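Glycosyl hydrolase family 2, TIM barrel domain protein (PDB 6ED2) probably hydrolyses beta-glucuronides, as a gut bacterial beta-glucuronidase of glycosyl hydrolase family 2. Local coordinates at residues 494-499 with 516-521; 498-503 with 550-555; 567-572 with 616-621. All coordinates share one frame; numbering follows the deposited sequence.

Interaction 1: 494-499 with 516-521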
loop_
_atom_site.group_PDB
_atom_site.type_symbol
_atom_site.label_atom_id
_atom_site.label_comp_id
_atom_site.label_asym_id
_atom_site.label_seq_id
_atom_site.Cartn_x
_atom_site.Cartn_y
_atom_site.Cartn_z
ATOM N N LEU A 494 9.649 -15.744 -28.262
ATOM C CA LEU A 494 8.655 -16.476 -27.489
ATOM C C LEU A 494 8.088 -15.602 -26.379
ATOM O O LEU A 494 8.832 -14.880 -25.703
ATOM C CB LEU A 494 9.250 -17.754 -26.878
ATOM C CG LEU A 494 9.744 -18.861 -27.824
ATOM C CD1 LEU A 494 10.182 -20.088 -27.017
ATOM C CD2 LEU A 494 8.689 -19.250 -28.869
ATOM N N ASN A 495 6.772 -15.682 -26.192
ATOM C CA ASN A 495 6.092 -15.160 -25.011
ATOM C C ASN A 495 5.723 -16.357 -24.144
ATOM O O ASN A 495 4.804 -17.107 -24.484
ATOM C CB ASN A 495 4.839 -14.364 -25.389
ATOM C CG ASN A 495 5.153 -13.091 -26.184
ATOM O OD1 ASN A 495 6.316 -12.756 -26.442
ATOM N ND2 ASN A 495 4.106 -12.382 -26.574
ATOM N N ARG A 496 6.425 -16.540 -23.028
ATOM C CA ARG A 496 6.232 -17.730 -22.208
ATOM C C ARG A 496 6.031 -17.364 -20.743
ATOM O O ARG A 496 6.701 -16.476 -20.214
ATOM C CB ARG A 496 7.410 -18.686 -22.355
ATOM C CG ARG A 496 7.426 -19.430 -23.691
ATOM C CD ARG A 496 6.106 -20.135 -23.924
ATOM N NE ARG A 496 6.058 -20.858 -25.192
ATOM C CZ ARG A 496 5.621 -20.341 -26.342
ATOM N NH1 ARG A 496 5.198 -19.084 -26.407
ATOM N NH2 ARG A 496 5.608 -21.089 -27.433
ATOM N N TYR A 497 5.105 -18.065 -20.094
ATOM C CA TYR A 497 4.675 -17.790 -18.732
ATOM C C TYR A 497 4.593 -19.078 -17.927
ATOM O O TYR A 497 3.614 -19.329 -17.209
ATOM C CB TYR A 497 3.334 -17.075 -18.728
ATOM C CG TYR A 497 3.428 -15.666 -19.255
ATOM C CD1 TYR A 497 3.933 -14.641 -18.459
ATOM C CD2 TYR A 497 3.021 -15.357 -20.555
ATOM C CE1 TYR A 497 4.014 -13.337 -18.934
ATOM C CE2 TYR A 497 3.100 -14.064 -21.041
ATOM C CZ TYR A 497 3.598 -13.058 -20.230
ATOM O OH TYR A 497 3.684 -11.776 -20.718
ATOM N N TYR A 498 5.620 -19.921 -18.055
ATOM C CA TYR A 498 5.736 -21.123 -17.239
ATOM C C TYR A 498 5.975 -20.724 -15.789
ATOM O O TYR A 498 7.040 -20.198 -15.444
ATOM C CB TYR A 498 6.867 -22.000 -17.757
ATOM C CG TYR A 498 6.504 -22.796 -19.005
ATOM C CD1 TYR A 498 5.604 -23.857 -18.938
ATOM C CD2 TYR A 498 7.069 -22.489 -20.242
ATOM C CE1 TYR A 498 5.276 -24.596 -20.070
ATOM C CE2 TYR A 498 6.756 -23.217 -21.375
ATOM C CZ TYR A 498 5.863 -24.274 -21.285
ATOM O OH TYR A 498 5.551 -24.999 -22.408
ATOM N N GLY A 499 4.989 -20.970 -14.936
ATOM C CA GLY A 499 5.064 -20.567 -13.550
ATOM C C GLY A 499 4.153 -19.415 -13.210
ATOM O O GLY A 499 4.069 -19.042 -12.034
ATOM N N HIS A 516 11.586 -26.673 -19.895
ATOM C CA HIS A 516 12.681 -27.400 -20.534
ATOM C C HIS A 516 12.172 -28.339 -21.616
ATOM O O HIS A 516 12.810 -28.492 -22.664
ATOM C CB HIS A 516 13.455 -28.199 -19.498
ATOM C CG HIS A 516 14.525 -27.416 -18.817
ATOM N ND1 HIS A 516 15.615 -26.906 -19.491
ATOM C CD2 HIS A 516 14.679 -27.058 -17.522
ATOM C CE1 HIS A 516 16.398 -26.272 -18.635
ATOM N NE2 HIS A 516 15.855 -26.353 -17.434
ATOM N N HIS A 517 11.029 -28.980 -21.378
ATOM C CA HIS A 517 10.467 -29.871 -22.383
ATOM C C HIS A 517 10.190 -29.119 -23.682
ATOM O O HIS A 517 10.613 -29.550 -24.757
ATOM C CB HIS A 517 9.195 -30.536 -21.852
ATOM C CG HIS A 517 8.542 -31.451 -22.842
ATOM N ND1 HIS A 517 9.033 -32.708 -23.137
ATOM C CD2 HIS A 517 7.457 -31.278 -23.634
ATOM C CE1 HIS A 517 8.264 -33.277 -24.047
ATOM N NE2 HIS A 517 7.301 -32.429 -24.366
ATOM N N GLU A 518 9.508 -27.971 -23.602
ATOM C CA GLU A 518 9.227 -27.214 -24.825
ATOM C C GLU A 518 10.506 -26.678 -25.459
ATOM O O GLU A 518 10.637 -26.669 -26.687
ATOM C CB GLU A 518 8.249 -26.061 -24.557
ATOM C CG GLU A 518 7.675 -25.471 -25.863
ATOM C CD GLU A 518 6.892 -24.163 -25.688
ATOM O OE1 GLU A 518 6.364 -23.917 -24.583
ATOM O OE2 GLU A 518 6.789 -23.389 -26.676
ATOM N N MET A 519 11.459 -26.221 -24.646
ATOM C CA MET A 519 12.690 -25.691 -25.217
ATOM C C MET A 519 13.451 -26.762 -25.991
ATOM O O MET A 519 14.088 -26.452 -27.008
ATOM C CB MET A 519 13.575 -25.090 -24.123
ATOM C CG MET A 519 12.981 -23.841 -23.472
ATOM S SD MET A 519 12.348 -22.657 -24.690
ATOM C CE MET A 519 13.881 -22.002 -25.305
ATOM N N ASP A 520 13.406 -28.021 -25.533
ATOM C CA ASP A 520 14.027 -29.093 -26.309
ATOM C C ASP A 520 13.384 -29.210 -27.684
ATOM O O ASP A 520 14.075 -29.507 -28.661
ATOM C CB ASP A 520 13.942 -30.432 -25.569
ATOM C CG ASP A 520 14.696 -30.426 -24.227
ATOM O OD1 ASP A 520 15.684 -29.661 -24.065
ATOM O OD2 ASP A 520 14.296 -31.203 -23.324
ATOM N N GLY A 521 12.071 -28.971 -27.776
ATOM C CA GLY A 521 11.417 -28.900 -29.076
ATOM C C GLY A 521 11.927 -27.751 -29.931
ATOM O O GLY A 521 12.244 -27.938 -31.110
#
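Arg-496 meets Glu-518 with CG beside its backbone N and a second bend at chi2 (-54°). The glutamate has CG anti to N (chi1 -166°) and runs out straight from helix 508-525. The two chains cross at about a right angle. Their flat ends meet side-on, edge to edge. Arg-496 NH2 gives a bond of 2.7 Å to Glu-518 OE2, on the syn lone pair of that oxygen. Arg-496 NE is shared, at 3.1 Å from Glu-518 OE1 and 3.0 Å from Glu-518 OE2. Tyr-498 OH gives Glu-518 OE1 a hydrogen bond of 2.6 Å, on the anti lone pair, away from OE2. Ring and carboxylate planes are 67° apart. Trp-522 NE1 also bonds Glu-518 OE2. Arg-496 NH1 turns back to Asn-495 O at 2.8 Å, above the carbonyl plane, and also bonds Val-474 O. Leu-494 CD2 lies over one guanidinium face. Leu-494 CD1 packs on Met-519 SD at 4.1 Å. An alanine in place of Arg-496 would probably leave the buried Glu-518 carboxylate without its counter-charge and Tyr-498 with a less firmly held partner. The contact joins strand 492-495, with the loop after it, to the helix of the same beta-alpha-beta unit in the TIM barrel. Arginine, tyrosine and tryptophan donors all converge on one buried carboxylate, which is therefore likely to stay ionised, with its rotation fixed.

Interaction 2: 498-503 with 550-555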
loop_
_atom_site.group_PDB
_atom_site.type_symbol
_atom_site.label_atom_id
_atom_site.label_comp_id
_atom_site.label_asym_id
_atom_site.label_seq_id
_atom_site.Cartn_x
_atom_site.Cartn_y
_atom_site.Cartn_z
ATOM N N TYR A 498 5.620 -19.921 -18.055
ATOM C CA TYR A 498 5.736 -21.123 -17.239
ATOM C C TYR A 498 5.975 -20.724 -15.789
ATOM O O TYR A 498 7.040 -20.198 -15.444
ATOM C CB TYR A 498 6.867 -22.000 -17.757
ATOM C CG TYR A 498 6.504 -22.796 -19.005
ATOM C CD1 TYR A 498 5.604 -23.857 -18.938
ATOM C CD2 TYR A 498 7.069 -22.489 -20.242
ATOM C CE1 TYR A 498 5.276 -24.596 -20.070
ATOM C CE2 TYR A 498 6.756 -23.217 -21.375
ATOM C CZ TYR A 498 5.863 -24.274 -21.285
ATOM O OH TYR A 498 5.551 -24.999 -22.408
ATOM N N GLY A 499 4.989 -20.970 -14.936
ATOM C CA GLY A 499 5.064 -20.567 -13.550
ATOM C C GLY A 499 4.153 -19.415 -13.210
ATOM O O GLY A 499 4.069 -19.042 -12.034
ATOM N N TRP A 500 3.475 -18.837 -14.202
ATOM C CA TRP A 500 2.404 -17.884 -13.947
ATOM C C TRP A 500 1.080 -18.405 -14.509
ATOM O O TRP A 500 0.270 -18.967 -13.763
ATOM C CB TRP A 500 2.742 -16.508 -14.536
ATOM C CG TRP A 500 1.712 -15.478 -14.144
ATOM C CD1 TRP A 500 0.816 -14.861 -14.965
ATOM C CD2 TRP A 500 1.447 -14.996 -12.821
ATOM N NE1 TRP A 500 0.014 -14.013 -14.239
ATOM C CE2 TRP A 500 0.382 -14.079 -12.917
ATOM C CE3 TRP A 500 2.019 -15.244 -11.561
ATOM C CZ2 TRP A 500 -0.131 -13.403 -11.796
ATOM C CZ3 TRP A 500 1.508 -14.561 -10.442
ATOM C CH2 TRP A 500 0.443 -13.661 -10.575
ATOM N N TYR A 501 0.841 -18.241 -15.820
ATOM C CA TYR A 501 -0.418 -18.721 -16.392
ATOM C C TYR A 501 -0.483 -20.238 -16.447
ATOM O O TYR A 501 -1.586 -20.799 -16.473
ATOM C CB TYR A 501 -0.632 -18.168 -17.801
ATOM C CG TYR A 501 -0.834 -16.681 -17.843
ATOM C CD1 TYR A 501 -1.865 -16.084 -17.129
ATOM C CD2 TYR A 501 0.004 -15.870 -18.599
ATOM C CE1 TYR A 501 -2.062 -14.709 -17.172
ATOM C CE2 TYR A 501 -0.178 -14.499 -18.649
ATOM C CZ TYR A 501 -1.206 -13.924 -17.934
ATOM O OH TYR A 501 -1.390 -12.558 -17.979
ATOM N N VAL A 502 0.664 -20.907 -16.464
ATOM C CA VAL A 502 0.758 -22.343 -16.680
ATOM C C VAL A 502 1.589 -22.915 -15.542
ATOM O O VAL A 502 2.770 -22.565 -15.403
ATOM C CB VAL A 502 1.399 -22.667 -18.043
ATOM C CG1 VAL A 502 1.878 -24.105 -18.101
ATOM C CG2 VAL A 502 0.425 -22.359 -19.184
ATOM N N LEU A 503 0.965 -23.766 -14.714
ATOM C CA LEU A 503 1.658 -24.504 -13.657
ATOM C C LEU A 503 2.230 -23.571 -12.593
ATOM O O LEU A 503 3.361 -23.746 -12.129
ATOM C CB LEU A 503 2.762 -25.394 -14.234
ATOM C CG LEU A 503 2.323 -26.652 -14.980
ATOM C CD1 LEU A 503 3.363 -27.056 -16.009
ATOM C CD2 LEU A 503 2.082 -27.771 -14.001
ATOM N N VAL A 550 3.854 -16.281 -2.183
ATOM C CA VAL A 550 2.612 -16.578 -2.886
ATOM C C VAL A 550 2.619 -15.802 -4.197
ATOM O O VAL A 550 3.186 -14.705 -4.292
ATOM C CB VAL A 550 1.357 -16.226 -2.060
ATOM C CG1 VAL A 550 1.265 -17.121 -0.814
ATOM C CG2 VAL A 550 1.370 -14.729 -1.677
ATOM N N MET A 551 2.007 -16.389 -5.222
ATOM C CA MET A 551 1.781 -15.652 -6.455
ATOM C C MET A 551 1.198 -14.286 -6.123
ATOM O O MET A 551 0.307 -14.181 -5.271
ATOM C CB MET A 551 0.842 -16.436 -7.376
ATOM C CG MET A 551 1.449 -17.737 -7.900
ATOM S SD MET A 551 0.213 -18.714 -8.777
ATOM C CE MET A 551 0.345 -18.032 -10.431
ATOM N N TRP A 552 1.761 -13.248 -6.763
ATOM C CA TRP A 552 1.478 -11.815 -6.608
ATOM C C TRP A 552 2.444 -11.106 -5.649
ATOM O O TRP A 552 2.432 -9.871 -5.581
ATOM C CB TRP A 552 0.027 -11.544 -6.171
ATOM C CG TRP A 552 -0.958 -11.588 -7.316
ATOM C CD1 TRP A 552 -1.681 -12.676 -7.742
ATOM C CD2 TRP A 552 -1.324 -10.501 -8.184
ATOM N NE1 TRP A 552 -2.476 -12.328 -8.814
ATOM C CE2 TRP A 552 -2.272 -11.003 -9.109
ATOM C CE3 TRP A 552 -0.937 -9.158 -8.276
ATOM C CZ2 TRP A 552 -2.845 -10.201 -10.111
ATOM C CZ3 TRP A 552 -1.522 -8.354 -9.276
ATOM C CH2 TRP A 552 -2.454 -8.885 -10.175
ATOM N N SER A 553 3.299 -11.848 -4.939
ATOM C CA SER A 553 4.286 -11.271 -4.025
ATOM C C SER A 553 5.621 -10.994 -4.718
ATOM O O SER A 553 5.968 -11.604 -5.740
ATOM C CB SER A 553 4.549 -12.205 -2.844
ATOM O OG SER A 553 5.312 -13.318 -3.298
ATOM N N ALA A 554 6.392 -10.081 -4.111
ATOM C CA ALA A 554 7.741 -9.796 -4.600
ATOM C C ALA A 554 8.599 -11.052 -4.597
ATOM O O ALA A 554 9.371 -11.290 -5.536
ATOM C CB ALA A 554 8.400 -8.709 -3.748
ATOM N N GLU A 555 8.466 -11.869 -3.547
ATOM C CA GLU A 555 9.233 -13.101 -3.439
ATOM C C GLU A 555 8.942 -14.035 -4.603
ATOM O O GLU A 555 9.861 -14.618 -5.189
ATOM C CB GLU A 555 8.914 -13.802 -2.121
ATOM C CG GLU A 555 9.651 -13.223 -0.927
ATOM C CD GLU A 555 9.059 -11.899 -0.457
ATOM O OE1 GLU A 555 7.922 -11.547 -0.886
ATOM O OE2 GLU A 555 9.736 -11.223 0.354
#
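Trp-500 packs against Met-551 and Trp-552 in a Met-aromatic contact joined to a T-shaped tryptophan pair. It lies in the TIM barrel domain, between the loop after strand 492-495 and the turn that leads into helix 554-570. From CB, the Trp-500 side chain sets out with CG anti to the backbone N (chi1 -174°), which carries the indole across to the turn. Its CD1 edge lies over the ring of Tyr-501. Further out, Trp-500 CE3 is 3.4 Å from Met-551 CE, which approaches the ring obliquely. Trp-500 CZ3 meets Met-551 CB at 3.7 Å. The sulfur, Met-551 SD, stands obliquely to the six-membered ring of Trp-500, 5.3 Å from its centroid. At the far end of Trp-500, CZ2 and CH2 point into one face of the Trp-552 pyrrole ring, with the planes at 67°. The Trp-552 NE1 hydrogen goes to Ile-591 O of the second subunit. Ile-591 of that subunit also packs on Trp-500 and Met-551, so the cluster is part of a subunit interface. A type II turn from Val-550 to Ser-553 presents Met-551 and Trp-552 side by side. Val-550 O receives both N and OG of Ser-553, the N-cap residue of helix 554-570. At its tip, Trp-500 CH2 lies 3.7 Å from Trp-552 CD1 and equally near Trp-552 NE1.

Interaction 3: 567-572 with 616-621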
loop_
_atom_site.group_PDB
_atom_site.type_symbol
_atom_site.label_atom_id
_atom_site.label_comp_id
_atom_site.label_asym_id
_atom_site.label_seq_id
_atom_site.Cartn_x
_atom_site.Cartn_y
_atom_site.Cartn_z
ATOM N N VAL A 567 16.512 -21.503 -16.943
ATOM C CA VAL A 567 16.131 -22.123 -18.208
ATOM C C VAL A 567 16.800 -21.404 -19.376
ATOM O O VAL A 567 17.479 -22.040 -20.196
ATOM C CB VAL A 567 14.603 -22.156 -18.359
ATOM C CG1 VAL A 567 14.239 -22.764 -19.697
ATOM C CG2 VAL A 567 13.975 -22.956 -17.206
ATOM N N PHE A 568 16.636 -20.066 -19.458
ATOM C CA PHE A 568 17.256 -19.290 -20.537
ATOM C C PHE A 568 18.719 -19.655 -20.667
ATOM O O PHE A 568 19.222 -19.927 -21.765
ATOM C CB PHE A 568 17.187 -17.769 -20.283
ATOM C CG PHE A 568 15.804 -17.148 -20.350
ATOM C CD1 PHE A 568 14.663 -17.907 -20.554
ATOM C CD2 PHE A 568 15.668 -15.775 -20.169
ATOM C CE1 PHE A 568 13.417 -17.315 -20.604
ATOM C CE2 PHE A 568 14.421 -15.166 -20.207
ATOM C CZ PHE A 568 13.288 -15.934 -20.425
ATOM N N ASP A 569 19.429 -19.628 -19.537
ATOM C CA ASP A 569 20.878 -19.737 -19.540
ATOM C C ASP A 569 21.341 -21.133 -19.933
ATOM O O ASP A 569 22.504 -21.307 -20.308
ATOM C CB ASP A 569 21.422 -19.339 -18.165
ATOM C CG ASP A 569 21.255 -17.830 -17.883
ATOM O OD1 ASP A 569 20.979 -17.077 -18.851
ATOM O OD2 ASP A 569 21.414 -17.399 -16.706
ATOM N N HIS A 570 20.446 -22.114 -19.880
ATOM C CA HIS A 570 20.789 -23.482 -20.237
ATOM C C HIS A 570 21.025 -23.676 -21.737
ATOM O O HIS A 570 21.752 -24.598 -22.107
ATOM C CB HIS A 570 19.677 -24.419 -19.767
ATOM C CG HIS A 570 20.012 -25.866 -19.915
ATOM N ND1 HIS A 570 21.009 -26.477 -19.186
ATOM C CD2 HIS A 570 19.498 -26.822 -20.726
ATOM C CE1 HIS A 570 21.085 -27.751 -19.532
ATOM N NE2 HIS A 570 20.179 -27.985 -20.465
ATOM N N TYR A 571 20.447 -22.839 -22.603
ATOM C CA TYR A 571 20.392 -23.102 -24.043
ATOM C C TYR A 571 21.225 -22.080 -24.807
ATOM O O TYR A 571 20.974 -20.874 -24.710
ATOM C CB TYR A 571 18.943 -23.082 -24.538
ATOM C CG TYR A 571 18.089 -24.167 -23.932
ATOM C CD1 TYR A 571 18.020 -25.435 -24.517
ATOM C CD2 TYR A 571 17.363 -23.941 -22.761
ATOM C CE1 TYR A 571 17.247 -26.442 -23.955
ATOM C CE2 TYR A 571 16.581 -24.944 -22.192
ATOM C CZ TYR A 571 16.528 -26.193 -22.795
ATOM O OH TYR A 571 15.753 -27.191 -22.244
ATOM N N ASP A 572 22.192 -22.561 -25.593
ATOM C CA ASP A 572 23.104 -21.669 -26.304
ATOM C C ASP A 572 22.383 -20.816 -27.345
ATOM O O ASP A 572 22.892 -19.757 -27.728
ATOM C CB ASP A 572 24.240 -22.480 -26.964
ATOM C CG ASP A 572 23.828 -23.123 -28.324
ATOM O OD1 ASP A 572 22.813 -23.875 -28.384
ATOM O OD2 ASP A 572 24.527 -22.875 -29.345
ATOM N N ARG A 616 18.911 -5.508 -12.556
ATOM C CA ARG A 616 20.067 -4.620 -12.614
ATOM C C ARG A 616 21.352 -5.384 -12.331
ATOM O O ARG A 616 22.356 -5.224 -13.034
ATOM C CB ARG A 616 19.910 -3.465 -11.616
ATOM C CG ARG A 616 21.129 -2.570 -11.540
ATOM C CD ARG A 616 20.838 -1.303 -10.771
ATOM N NE ARG A 616 21.771 -0.239 -11.128
ATOM C CZ ARG A 616 22.609 0.339 -10.266
ATOM N NH1 ARG A 616 22.627 -0.036 -8.990
ATOM N NH2 ARG A 616 23.425 1.297 -10.682
ATOM N N LYS A 617 21.346 -6.207 -11.280
ATOM C CA LYS A 617 22.529 -7.000 -10.980
ATOM C C LYS A 617 22.832 -7.974 -12.111
ATOM O O LYS A 617 23.989 -8.122 -12.520
ATOM C CB LYS A 617 22.351 -7.744 -9.658
ATOM C CG LYS A 617 23.518 -8.699 -9.362
ATOM C CD LYS A 617 23.465 -9.244 -7.926
ATOM C CE LYS A 617 24.362 -10.474 -7.717
ATOM N NZ LYS A 617 23.922 -11.286 -6.526
ATOM N N ARG A 618 21.803 -8.637 -12.641
ATOM C CA ARG A 618 22.035 -9.600 -13.713
ATOM C C ARG A 618 22.509 -8.908 -14.991
ATOM O O ARG A 618 23.540 -9.280 -15.565
ATOM C CB ARG A 618 20.760 -10.411 -13.973
ATOM C CG ARG A 618 20.860 -11.371 -15.162
ATOM C CD ARG A 618 19.583 -12.214 -15.299
ATOM N NE ARG A 618 19.494 -12.863 -16.600
ATOM C CZ ARG A 618 20.048 -14.044 -16.883
ATOM N NH1 ARG A 618 20.731 -14.704 -15.949
ATOM N NH2 ARG A 618 19.920 -14.566 -18.100
ATOM N N TRP A 619 21.780 -7.881 -15.437
ATOM C CA TRP A 619 22.028 -7.315 -16.758
ATOM C C TRP A 619 23.348 -6.561 -16.817
ATOM O O TRP A 619 23.985 -6.529 -17.873
ATOM C CB TRP A 619 20.874 -6.398 -17.155
ATOM C CG TRP A 619 19.669 -7.148 -17.628
ATOM C CD1 TRP A 619 19.589 -8.483 -17.915
ATOM C CD2 TRP A 619 18.370 -6.606 -17.876
ATOM N NE1 TRP A 619 18.314 -8.807 -18.327
ATOM C CE2 TRP A 619 17.550 -7.668 -18.315
ATOM C CE3 TRP A 619 17.816 -5.320 -17.769
ATOM C CZ2 TRP A 619 16.207 -7.485 -18.652
ATOM C CZ3 TRP A 619 16.487 -5.147 -18.096
ATOM C CH2 TRP A 619 15.698 -6.227 -18.525
ATOM N N THR A 620 23.765 -5.935 -15.714
ATOM C CA THR A 620 25.060 -5.265 -15.670
ATOM C C THR A 620 26.200 -6.222 -15.381
ATOM O O THR A 620 27.357 -5.846 -15.563
ATOM C CB THR A 620 25.070 -4.147 -14.615
ATOM O OG1 THR A 620 24.937 -4.719 -13.311
ATOM C CG2 THR A 620 23.936 -3.137 -14.867
ATOM N N THR A 621 25.903 -7.438 -14.938
ATOM C CA THR A 621 26.927 -8.457 -14.753
ATOM C C THR A 621 27.154 -9.285 -16.016
ATOM O O THR A 621 28.301 -9.613 -16.336
ATOM C CB THR A 621 26.545 -9.371 -13.583
ATOM O OG1 THR A 621 26.577 -8.611 -12.371
ATOM C CG2 THR A 621 27.508 -10.537 -13.464
#
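Asp-569 and Arg-618 form a two-bond, end-on salt bridge between helices 554-570 and 610-621. Arg-618 NH2 gives a nearly straight bond of 2.8 Å to Asp-569 OD1, with an N-H...O angle of 174°. Arg-618 NH1 gives one of 2.9 Å to Asp-569 OD2, on the syn lone pair of that oxygen. OD1 is also met on its syn side, from a little out of the carboxylate plane. The two groups come from opposite directions and are nearly coplanar, with planes 21° apart. The arginine spans the gap because its chain is extended from CG to NE, starting with CG anti to the backbone N (chi1 175°). Both aspartate oxygens are thus satisfied by one guanidinium. Arg-618 NH2 is shared with Glu-577 OE1 of strand 574-580, the strongest polar partner of the arginine. The other oxygen of Glu-577 takes the indole N-H of Trp-619, the next residue on the helix. Apart from the bridge, two threonine hydroxyls bond within the segment 616-621. Thr-620 OG1 bonds Arg-616 O at 2.6 Å, and Thr-621 OG1 bonds Lys-617 O at the same length. Each hydroxyl reaches back four residues to a carbonyl, and Arg-616 O takes the backbone N of Thr-620 as well. The arrangement is a surface salt bridge between two outer helices of a TIM barrel, tied to a barrel strand through Glu-577.

From the N terminus, strand 492-495 comes first. Interaction 1 closes the short loop from its end to helix 508-525. Interaction 2 begins where interaction 1 does, sharing Tyr-498 and Gly-499, and closes a longer loop at the start of helix 554-570. Helix 508-525 and strand 531-535 lie inside that span. Both loops thus open from the same place, and segment 516-521 falls inside the longer loop closed by interaction 2. Interaction 3 follows in series, running from the far end of helix 554-570 to helix 610-621. It touches interaction 1 where Tyr-571 OH meets His-516 and Asp-520. Together they tie three successive outer helices of the TIM barrel.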